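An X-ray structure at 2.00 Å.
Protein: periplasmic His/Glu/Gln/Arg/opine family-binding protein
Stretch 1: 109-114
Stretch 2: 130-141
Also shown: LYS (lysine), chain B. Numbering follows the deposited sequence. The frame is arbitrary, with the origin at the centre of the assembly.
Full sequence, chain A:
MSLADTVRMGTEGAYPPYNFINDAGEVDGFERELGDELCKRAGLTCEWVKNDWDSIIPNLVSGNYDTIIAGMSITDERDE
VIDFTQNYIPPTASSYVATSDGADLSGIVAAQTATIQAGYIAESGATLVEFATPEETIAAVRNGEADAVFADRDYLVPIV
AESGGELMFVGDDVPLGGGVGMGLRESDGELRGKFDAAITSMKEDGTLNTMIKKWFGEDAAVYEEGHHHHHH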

# COMPACT_ATOMS: atom_id res chain seq x y z
N VAL A 109 17.14 10.45 -1.85
CA VAL A 109 15.89 10.04 -1.23
C VAL A 109 15.54 8.62 -1.68
O VAL A 109 15.54 8.32 -2.87
CB VAL A 109 14.72 11.06 -1.43
CG1 VAL A 109 13.46 10.61 -0.70
CG2 VAL A 109 15.10 12.44 -0.88
N ALA A 110 15.36 7.74 -0.70
CA ALA A 110 14.98 6.36 -0.95
C ALA A 110 13.46 6.27 -1.18
O ALA A 110 12.68 6.94 -0.51
CB ALA A 110 15.36 5.46 0.25
N ALA A 111 13.06 5.43 -2.12
CA ALA A 111 11.63 5.13 -2.31
C ALA A 111 11.54 3.73 -2.86
O ALA A 111 12.45 3.26 -3.58
CB ALA A 111 10.96 6.13 -3.30
N GLN A 112 10.44 3.06 -2.56
CA GLN A 112 10.19 1.77 -3.18
C GLN A 112 9.97 1.87 -4.69
O GLN A 112 9.26 2.77 -5.18
CB GLN A 112 9.00 1.06 -2.50
CG GLN A 112 8.72 -0.35 -3.10
CD GLN A 112 7.71 -1.14 -2.30
OE1 GLN A 112 6.88 -0.59 -1.61
NE2 GLN A 112 7.80 -2.46 -2.37
N THR A 113 10.56 0.92 -5.42
CA THR A 113 10.40 0.84 -6.86
C THR A 113 8.92 0.74 -7.27
O THR A 113 8.13 0.17 -6.54
CB THR A 113 11.12 -0.41 -7.45
OG1 THR A 113 12.48 -0.42 -7.00
CG2 THR A 113 11.16 -0.33 -8.91
N ALA A 114 8.58 1.28 -8.43
CA ALA A 114 7.22 1.17 -8.98
C ALA A 114 6.12 1.71 -8.06
O ALA A 114 5.06 1.11 -7.95
CB ALA A 114 6.89 -0.33 -9.40
N GLU A 130 15.91 3.68 -5.76
CA GLU A 130 14.79 2.74 -5.64
C GLU A 130 15.19 1.42 -4.99
O GLU A 130 16.23 0.89 -5.31
CB GLU A 130 14.24 2.45 -7.04
CG GLU A 130 13.55 3.66 -7.61
CD GLU A 130 12.92 3.40 -8.97
OE1 GLU A 130 11.71 3.11 -9.02
OE2 GLU A 130 13.62 3.52 -10.00
N PHE A 131 14.33 0.90 -4.12
CA PHE A 131 14.52 -0.39 -3.46
C PHE A 131 13.30 -1.28 -3.68
O PHE A 131 12.16 -0.79 -3.73
CB PHE A 131 14.73 -0.18 -1.94
CG PHE A 131 15.97 0.58 -1.63
CD1 PHE A 131 15.94 1.99 -1.56
CD2 PHE A 131 17.19 -0.08 -1.54
CE1 PHE A 131 17.10 2.71 -1.33
CE2 PHE A 131 18.37 0.64 -1.32
CZ PHE A 131 18.32 2.04 -1.21
N ALA A 132 13.55 -2.59 -3.77
CA ALA A 132 12.50 -3.58 -4.06
C ALA A 132 11.44 -3.67 -2.98
O ALA A 132 10.27 -3.93 -3.28
CB ALA A 132 13.16 -4.98 -4.32
N THR A 133 11.81 -3.48 -1.71
CA THR A 133 10.85 -3.72 -0.63
C THR A 133 10.75 -2.51 0.26
O THR A 133 11.68 -1.70 0.28
CB THR A 133 11.26 -4.95 0.25
OG1 THR A 133 12.41 -4.58 1.03
CG2 THR A 133 11.54 -6.23 -0.60
N PRO A 134 9.66 -2.38 1.04
CA PRO A 134 9.55 -1.23 1.93
C PRO A 134 10.64 -1.24 3.03
O PRO A 134 11.25 -0.20 3.34
CB PRO A 134 8.17 -1.42 2.54
CG PRO A 134 7.38 -2.23 1.48
CD PRO A 134 8.45 -3.23 1.09
N GLU A 135 10.90 -2.41 3.61
CA GLU A 135 11.92 -2.47 4.65
C GLU A 135 13.30 -2.01 4.16
O GLU A 135 14.03 -1.40 4.92
CB GLU A 135 12.00 -3.86 5.30
CG GLU A 135 13.00 -3.90 6.53
CD GLU A 135 12.79 -2.79 7.62
OE1 GLU A 135 11.62 -2.35 7.90
OE2 GLU A 135 13.84 -2.36 8.22
N GLU A 136 13.65 -2.27 2.91
CA GLU A 136 14.95 -1.82 2.37
C GLU A 136 15.10 -0.28 2.32
O GLU A 136 16.21 0.26 2.50
CB GLU A 136 15.21 -2.42 0.99
CG GLU A 136 15.66 -3.90 1.02
CD GLU A 136 15.39 -4.66 -0.29
OE1 GLU A 136 15.00 -4.05 -1.31
OE2 GLU A 136 15.56 -5.91 -0.31
N THR A 137 14.00 0.42 2.05
CA THR A 137 14.01 1.89 2.10
C THR A 137 14.27 2.40 3.51
O THR A 137 14.95 3.40 3.68
CB THR A 137 12.69 2.53 1.56
OG1 THR A 137 11.60 2.29 2.47
CG2 THR A 137 12.34 1.96 0.18
N ILE A 138 13.72 1.73 4.53
CA ILE A 138 13.95 2.16 5.92
C ILE A 138 15.41 1.89 6.29
O ILE A 138 16.09 2.76 6.87
CB ILE A 138 13.02 1.42 6.92
CG1 ILE A 138 11.55 1.60 6.56
CG2 ILE A 138 13.30 1.86 8.37
CD1 ILE A 138 11.10 3.07 6.34
N ALA A 139 15.90 0.71 5.92
CA ALA A 139 17.28 0.31 6.18
C ALA A 139 18.27 1.29 5.55
O ALA A 139 19.30 1.62 6.16
CB ALA A 139 17.54 -1.14 5.71
N ALA A 140 17.95 1.79 4.34
CA ALA A 140 18.85 2.72 3.65
C ALA A 140 19.02 4.04 4.40
O ALA A 140 20.09 4.66 4.37
CB ALA A 140 18.39 2.99 2.17
N VAL A 141 17.97 4.47 5.08
CA VAL A 141 17.99 5.69 5.90
C VAL A 141 18.78 5.44 7.20
O VAL A 141 19.70 6.21 7.54
CB VAL A 141 16.57 6.18 6.22
CG1 VAL A 141 16.59 7.27 7.29
CG2 VAL A 141 15.90 6.70 4.92
N LYS B . 0.24 3.53 -2.34
CA LYS B . 1.58 3.70 -2.99
C LYS B . 1.54 3.27 -4.44
O LYS B . 0.53 2.70 -4.87
CB LYS B . 2.66 2.90 -2.23
CG LYS B . 2.51 1.38 -2.30
CD LYS B . 3.61 0.69 -1.43
CE LYS B . 3.58 -0.88 -1.51
NZ LYS B . 4.62 -1.49 -0.54
OXT LYS B . 2.53 3.46 -5.20

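Two parallel strands set the register: Ala-111 pairs with Glu-130 and Gln-112 with Phe-131. The backbone of Phe-131 is satisfied on both sides of its residue, its N donating to Ala-111 O (3.1 Å) and its O accepting from Thr-113 N (2.9 Å). Each acceptor also draws a CA-H contact, Glu-130 CA to Ala-111 O at 3.2 Å and Gln-112 CA to Phe-131 O at 3.3 Å, and Thr-113 OG1 adds a weak hydrogen bond to Phe-131 O at 3.3 Å.

Past Phe-131 the chain turns into a helix that runs back nearly antiparallel to the first strand, their axes 7.5 Å apart at closest. Thr-133 caps it: its OG1 accepts from Glu-136 N (3.2 Å), while Glu-136 OE1 accepts from Thr-133 N (3.3 Å), a reciprocal pair.

Ala-110 makes apolar contacts with both strand and helix: its CB lies 3.6 Å from Phe-131 CE1 and 4.4 Å from Ala-140 CB. Thr-137 donates its hydroxyl proton from OG1 to Pro-134 O (2.7 Å) within the helix, and lays CG2 3.5 Å from Gln-112 N.

Gln-112, extended with chi1 and chi2 both t, uses both ends of its amide: NE2 donates to Ala-132 O (3.0 Å) and is bonded again elsewhere in the structure, and OE1 accepts from NZ of the bound lysine (2.7 Å), linking turn and ligand through one side chain.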